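Local coordinates for polycomb protein Pcl (Drosophila melanogaster, PDB 5OQD) that helps establish repression of homeotic genes in the early embryo as a DNA- and chromatin-binding Polycomb group component of the Esc/E(z) histone H3 methyltransferase complex, at residues 92-103 against 112-122. Residues are numbered along the deposited sequence; the frame is centred on the assembly and turned at random.
Sequences WVDVLHIALYNL and HHLLNDIWPFI
Ile122 enters helix 92-103 as a knob into a hole formed by Trp92, Val95, Leu96 and Ala99. CG1 lies anti to the carbonyl carbon (chi1 -65°), on a different side of CB from CG2, and the extended chi2 carries CD1 to Leu96 CD2 at 3.7 Å, whereas CG2 meets Trp92 CZ3 obliquely at 4.0 Å. One turn earlier, Ile118 repeats the aliphatic contact, its CD1 lying 3.7 Å from Leu100 CD2 while its CG2 branch turns to Leu96. Phe158 and Leu173 of the adjoining strands also pack on Leu100. Ala99 CA is 6.5 Å from Ile118 CA, the backbones' nearest approach, consistent with the small alanine side chain.

The aromatic contact is a CH-pi interaction: Ala99 CA stands 4.2 Å from the Phe121 ring centroid, 30° off the normal and therefore off-centre. Leu103 CD2 reaches CD1 of the same ring. An alanine in place of Phe121 would probably leave Ala99 and Leu103 without this apolar cover and open a gap between the helices.

At the other end, Leu103 CB packs 3.5 Å from His112 NE2. His113 caps helix 114-122, its ND1 accepting from Asn116 N at 3.0 Å in the imidazole plane.

Asn102 bonds Ile98 O and Arg66 N, both outside 112-122; the helices of this winged-helix domain, crossing at 114°, are joined by mostly buried apolar side chains.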
loop_
_atom_site.group_PDB
_atom_site.type_symbol
_atom_site.label_atom_id
_atom_site.label_comp_id
_atom_site.label_asym_id
_atom_site.label_seq_id
_atom_site.Cartn_x
_atom_site.Cartn_y
_atom_site.Cartn_z
ATOM N N TRP B 92 4.872 -5.173 -7.739
ATOM C CA TRP B 92 3.645 -5.721 -8.304
ATOM C C TRP B 92 2.767 -6.393 -7.263
ATOM O O TRP B 92 1.557 -6.328 -7.344
ATOM C CB TRP B 92 3.959 -6.689 -9.445
ATOM C CG TRP B 92 4.321 -5.985 -10.694
ATOM C CD1 TRP B 92 5.477 -6.102 -11.392
ATOM C CD2 TRP B 92 3.527 -5.026 -11.390
ATOM N NE1 TRP B 92 5.454 -5.279 -12.481
ATOM C CE2 TRP B 92 4.263 -4.608 -12.503
ATOM C CE3 TRP B 92 2.263 -4.481 -11.180
ATOM C CZ2 TRP B 92 3.781 -3.672 -13.399
ATOM C CZ3 TRP B 92 1.788 -3.558 -12.070
ATOM C CH2 TRP B 92 2.541 -3.161 -13.165
ATOM N N VAL B 93 3.372 -7.056 -6.293
ATOM C CA VAL B 93 2.597 -7.706 -5.255
ATOM C C VAL B 93 1.786 -6.669 -4.494
ATOM O O VAL B 93 0.652 -6.918 -4.121
ATOM C CB VAL B 93 3.493 -8.477 -4.273
ATOM C CG1 VAL B 93 4.606 -7.589 -3.758
ATOM C CG2 VAL B 93 2.674 -9.018 -3.120
ATOM N N ASP B 94 2.385 -5.512 -4.251
ATOM C CA ASP B 94 1.698 -4.409 -3.597
ATOM C C ASP B 94 0.525 -3.879 -4.420
ATOM O O ASP B 94 -0.530 -3.575 -3.886
ATOM C CB ASP B 94 2.686 -3.292 -3.270
ATOM C CG ASP B 94 3.895 -3.792 -2.512
ATOM O OD1 ASP B 94 3.731 -4.648 -1.633
ATOM O OD2 ASP B 94 5.010 -3.329 -2.792
ATOM N N VAL B 95 0.717 -3.781 -5.725
ATOM C CA VAL B 95 -0.336 -3.373 -6.647
ATOM C C VAL B 95 -1.484 -4.380 -6.646
ATOM O O VAL B 95 -2.657 -4.001 -6.611
ATOM C CB VAL B 95 0.209 -3.221 -8.079
ATOM C CG1 VAL B 95 -0.928 -2.986 -9.063
ATOM C CG2 VAL B 95 1.224 -2.094 -8.141
ATOM N N LEU B 96 -1.134 -5.662 -6.674
ATOM C CA LEU B 96 -2.126 -6.732 -6.685
ATOM C C LEU B 96 -2.917 -6.788 -5.383
ATOM O O LEU B 96 -4.131 -6.987 -5.396
ATOM C CB LEU B 96 -1.450 -8.080 -6.943
ATOM C CG LEU B 96 -0.940 -8.317 -8.365
ATOM C CD1 LEU B 96 -0.087 -9.573 -8.434
ATOM C CD2 LEU B 96 -2.105 -8.401 -9.338
ATOM N N HIS B 97 -2.225 -6.616 -4.260
ATOM C CA HIS B 97 -2.883 -6.629 -2.959
ATOM C C HIS B 97 -3.813 -5.426 -2.828
ATOM O O HIS B 97 -4.922 -5.549 -2.313
ATOM C CB HIS B 97 -1.854 -6.638 -1.823
ATOM C CG HIS B 97 -2.418 -7.061 -0.502
ATOM N ND1 HIS B 97 -1.753 -7.914 0.353
ATOM C CD2 HIS B 97 -3.585 -6.750 0.112
ATOM C CE1 HIS B 97 -2.488 -8.114 1.433
ATOM N NE2 HIS B 97 -3.604 -7.418 1.311
ATOM N N ILE B 98 -3.355 -4.270 -3.298
ATOM C CA ILE B 98 -4.178 -3.063 -3.321
ATOM C C ILE B 98 -5.414 -3.275 -4.189
ATOM O O ILE B 98 -6.524 -2.892 -3.815
ATOM C CB ILE B 98 -3.383 -1.846 -3.840
ATOM C CG1 ILE B 98 -2.415 -1.342 -2.768
ATOM C CG2 ILE B 98 -4.321 -0.721 -4.259
ATOM C CD1 ILE B 98 -1.518 -0.215 -3.240
ATOM N N ALA B 99 -5.213 -3.902 -5.345
ATOM C CA ALA B 99 -6.303 -4.172 -6.275
ATOM C C ALA B 99 -7.363 -5.073 -5.649
ATOM O O ALA B 99 -8.551 -4.758 -5.679
ATOM C CB ALA B 99 -5.763 -4.799 -7.553
ATOM N N LEU B 100 -6.924 -6.189 -5.077
ATOM C CA LEU B 100 -7.838 -7.162 -4.487
ATOM C C LEU B 100 -8.511 -6.633 -3.222
ATOM O O LEU B 100 -9.621 -7.045 -2.885
ATOM C CB LEU B 100 -7.095 -8.463 -4.177
ATOM C CG LEU B 100 -6.605 -9.255 -5.393
ATOM C CD1 LEU B 100 -5.765 -10.444 -4.962
ATOM C CD2 LEU B 100 -7.783 -9.712 -6.238
ATOM N N TYR B 101 -7.839 -5.722 -2.525
ATOM C CA TYR B 101 -8.370 -5.169 -1.283
ATOM C C TYR B 101 -9.484 -4.161 -1.552
ATOM O O TYR B 101 -10.489 -4.130 -0.843
ATOM C CB TYR B 101 -7.249 -4.516 -0.469
ATOM C CG TYR B 101 -7.659 -4.083 0.919
ATOM C CD1 TYR B 101 -7.883 -5.016 1.924
ATOM C CD2 TYR B 101 -7.807 -2.739 1.232
ATOM C CE1 TYR B 101 -8.252 -4.621 3.194
ATOM C CE2 TYR B 101 -8.174 -2.334 2.501
ATOM C CZ TYR B 101 -8.396 -3.280 3.478
ATOM O OH TYR B 101 -8.763 -2.884 4.744
ATOM N N ASN B 102 -9.298 -3.342 -2.581
ATOM C CA ASN B 102 -10.281 -2.326 -2.943
ATOM C C ASN B 102 -11.483 -2.909 -3.675
ATOM O O ASN B 102 -12.612 -2.455 -3.486
ATOM C CB ASN B 102 -9.629 -1.239 -3.800
ATOM C CG ASN B 102 -8.895 -0.206 -2.971
ATOM O OD1 ASN B 102 -9.347 0.931 -2.835
ATOM N ND2 ASN B 102 -7.761 -0.597 -2.402
ATOM N N LEU B 103 -11.238 -3.910 -4.514
ATOM C CA LEU B 103 -12.310 -4.548 -5.267
ATOM C C LEU B 103 -13.255 -5.318 -4.350
ATOM O O LEU B 103 -14.444 -5.015 -4.288
ATOM C CB LEU B 103 -11.740 -5.487 -6.334
ATOM C CG LEU B 103 -11.096 -4.851 -7.568
ATOM C CD1 LEU B 103 -10.547 -5.924 -8.496
ATOM C CD2 LEU B 103 -12.088 -3.959 -8.299
ATOM N N HIS B 112 -12.047 -12.978 -7.753
ATOM C CA HIS B 112 -12.014 -11.970 -8.804
ATOM C C HIS B 112 -11.287 -12.513 -10.028
ATOM O O HIS B 112 -10.155 -12.988 -9.927
ATOM C CB HIS B 112 -11.336 -10.690 -8.315
ATOM C CG HIS B 112 -12.076 -9.997 -7.212
ATOM N ND1 HIS B 112 -12.147 -10.504 -5.933
ATOM C CD2 HIS B 112 -12.775 -8.839 -7.200
ATOM C CE1 HIS B 112 -12.860 -9.687 -5.179
ATOM N NE2 HIS B 112 -13.252 -8.668 -5.923
ATOM N N HIS B 113 -11.945 -12.447 -11.180
ATOM C CA HIS B 113 -11.341 -12.908 -12.424
ATOM C C HIS B 113 -10.161 -12.017 -12.788
ATOM O O HIS B 113 -10.281 -10.791 -12.788
ATOM C CB HIS B 113 -12.371 -12.922 -13.555
ATOM C CG HIS B 113 -11.932 -13.688 -14.765
ATOM N ND1 HIS B 113 -11.259 -13.100 -15.814
ATOM C CD2 HIS B 113 -12.073 -14.994 -15.092
ATOM C CE1 HIS B 113 -11.003 -14.013 -16.736
ATOM N NE2 HIS B 113 -11.486 -15.170 -16.322
ATOM N N LEU B 114 -9.024 -12.639 -13.089
ATOM C CA LEU B 114 -7.802 -11.900 -13.386
ATOM C C LEU B 114 -7.982 -10.956 -14.569
ATOM O O LEU B 114 -7.693 -9.768 -14.465
ATOM C CB LEU B 114 -6.645 -12.863 -13.659
ATOM C CG LEU B 114 -5.314 -12.215 -14.047
ATOM C CD1 LEU B 114 -4.859 -11.232 -12.979
ATOM C CD2 LEU B 114 -4.249 -13.273 -14.294
ATOM N N LEU B 115 -8.472 -11.489 -15.685
ATOM C CA LEU B 115 -8.658 -10.700 -16.900
ATOM C C LEU B 115 -9.797 -9.692 -16.783
ATOM O O LEU B 115 -9.687 -8.563 -17.261
ATOM C CB LEU B 115 -8.914 -11.618 -18.099
ATOM C CG LEU B 115 -9.200 -10.954 -19.447
ATOM C CD1 LEU B 115 -8.002 -10.138 -19.911
ATOM C CD2 LEU B 115 -9.598 -11.986 -20.491
ATOM N N ASN B 116 -10.889 -10.103 -16.146
ATOM C CA ASN B 116 -12.103 -9.293 -16.109
ATOM C C ASN B 116 -12.122 -8.226 -15.017
ATOM O O ASN B 116 -12.646 -7.132 -15.223
ATOM C CB ASN B 116 -13.327 -10.197 -15.945
ATOM C CG ASN B 116 -13.499 -11.160 -17.104
ATOM O OD1 ASN B 116 -13.008 -10.917 -18.206
ATOM N ND2 ASN B 116 -14.202 -12.260 -16.859
ATOM N N ASP B 117 -11.556 -8.542 -13.858
ATOM C CA ASP B 117 -11.656 -7.649 -12.709
ATOM C C ASP B 117 -10.364 -7.064 -12.142
ATOM O O ASP B 117 -10.359 -5.960 -11.601
ATOM C CB ASP B 117 -12.243 -8.402 -11.513
ATOM C CG ASP B 117 -13.536 -9.118 -11.855
ATOM O OD1 ASP B 117 -14.251 -8.651 -12.768
ATOM O OD2 ASP B 117 -13.837 -10.146 -11.213
ATOM N N ILE B 118 -9.271 -7.811 -12.269
ATOM C CA ILE B 118 -7.994 -7.400 -11.696
ATOM C C ILE B 118 -7.240 -6.655 -12.793
ATOM O O ILE B 118 -6.697 -5.575 -12.559
ATOM C CB ILE B 118 -7.126 -8.573 -11.207
ATOM C CG1 ILE B 118 -7.911 -9.441 -10.222
ATOM C CG2 ILE B 118 -5.839 -8.062 -10.575
ATOM C CD1 ILE B 118 -7.160 -10.670 -9.761
ATOM N N TRP B 119 -7.208 -7.245 -13.985
ATOM C CA TRP B 119 -6.500 -6.676 -15.130
ATOM C C TRP B 119 -6.922 -5.241 -15.486
ATOM O O TRP B 119 -6.057 -4.388 -15.684
ATOM C CB TRP B 119 -6.670 -7.594 -16.347
ATOM C CG TRP B 119 -5.979 -7.136 -17.592
ATOM C CD1 TRP B 119 -6.569 -6.736 -18.755
ATOM C CD2 TRP B 119 -4.567 -7.044 -17.804
ATOM N NE1 TRP B 119 -5.611 -6.399 -19.679
ATOM C CE2 TRP B 119 -4.373 -6.578 -19.120
ATOM C CE3 TRP B 119 -3.447 -7.308 -17.010
ATOM C CZ2 TRP B 119 -3.105 -6.368 -19.659
ATOM C CZ3 TRP B 119 -2.190 -7.101 -17.547
ATOM C CH2 TRP B 119 -2.030 -6.636 -18.859
ATOM N N PRO B 120 -8.215 -4.982 -15.582
ATOM C CA PRO B 120 -8.664 -3.638 -15.938
ATOM C C PRO B 120 -8.264 -2.625 -14.886
ATOM O O PRO B 120 -7.785 -1.544 -15.217
ATOM C CB PRO B 120 -10.181 -3.780 -15.966
ATOM C CG PRO B 120 -10.416 -5.214 -16.273
ATOM C CD PRO B 120 -9.318 -5.953 -15.580
ATOM N N PHE B 121 -8.437 -2.991 -13.624
ATOM C CA PHE B 121 -8.233 -2.067 -12.525
ATOM C C PHE B 121 -6.797 -1.580 -12.431
ATOM O O PHE B 121 -6.549 -0.398 -12.249
ATOM C CB PHE B 121 -8.654 -2.736 -11.223
ATOM C CG PHE B 121 -8.293 -1.959 -9.997
ATOM C CD1 PHE B 121 -9.271 -1.351 -9.238
ATOM C CD2 PHE B 121 -6.980 -1.851 -9.594
ATOM C CE1 PHE B 121 -8.946 -0.642 -8.106
ATOM C CE2 PHE B 121 -6.646 -1.141 -8.464
ATOM C CZ PHE B 121 -7.631 -0.536 -7.718
ATOM N N ILE B 122 -5.851 -2.492 -12.584
ATOM C CA ILE B 122 -4.443 -2.136 -12.567
ATOM C C ILE B 122 -4.136 -1.225 -13.739
ATOM O O ILE B 122 -3.369 -0.277 -13.627
ATOM C CB ILE B 122 -3.546 -3.379 -12.640
ATOM C CG1 ILE B 122 -3.722 -4.230 -11.388
ATOM C CG2 ILE B 122 -2.092 -2.979 -12.793
ATOM C CD1 ILE B 122 -2.789 -5.411 -11.329
#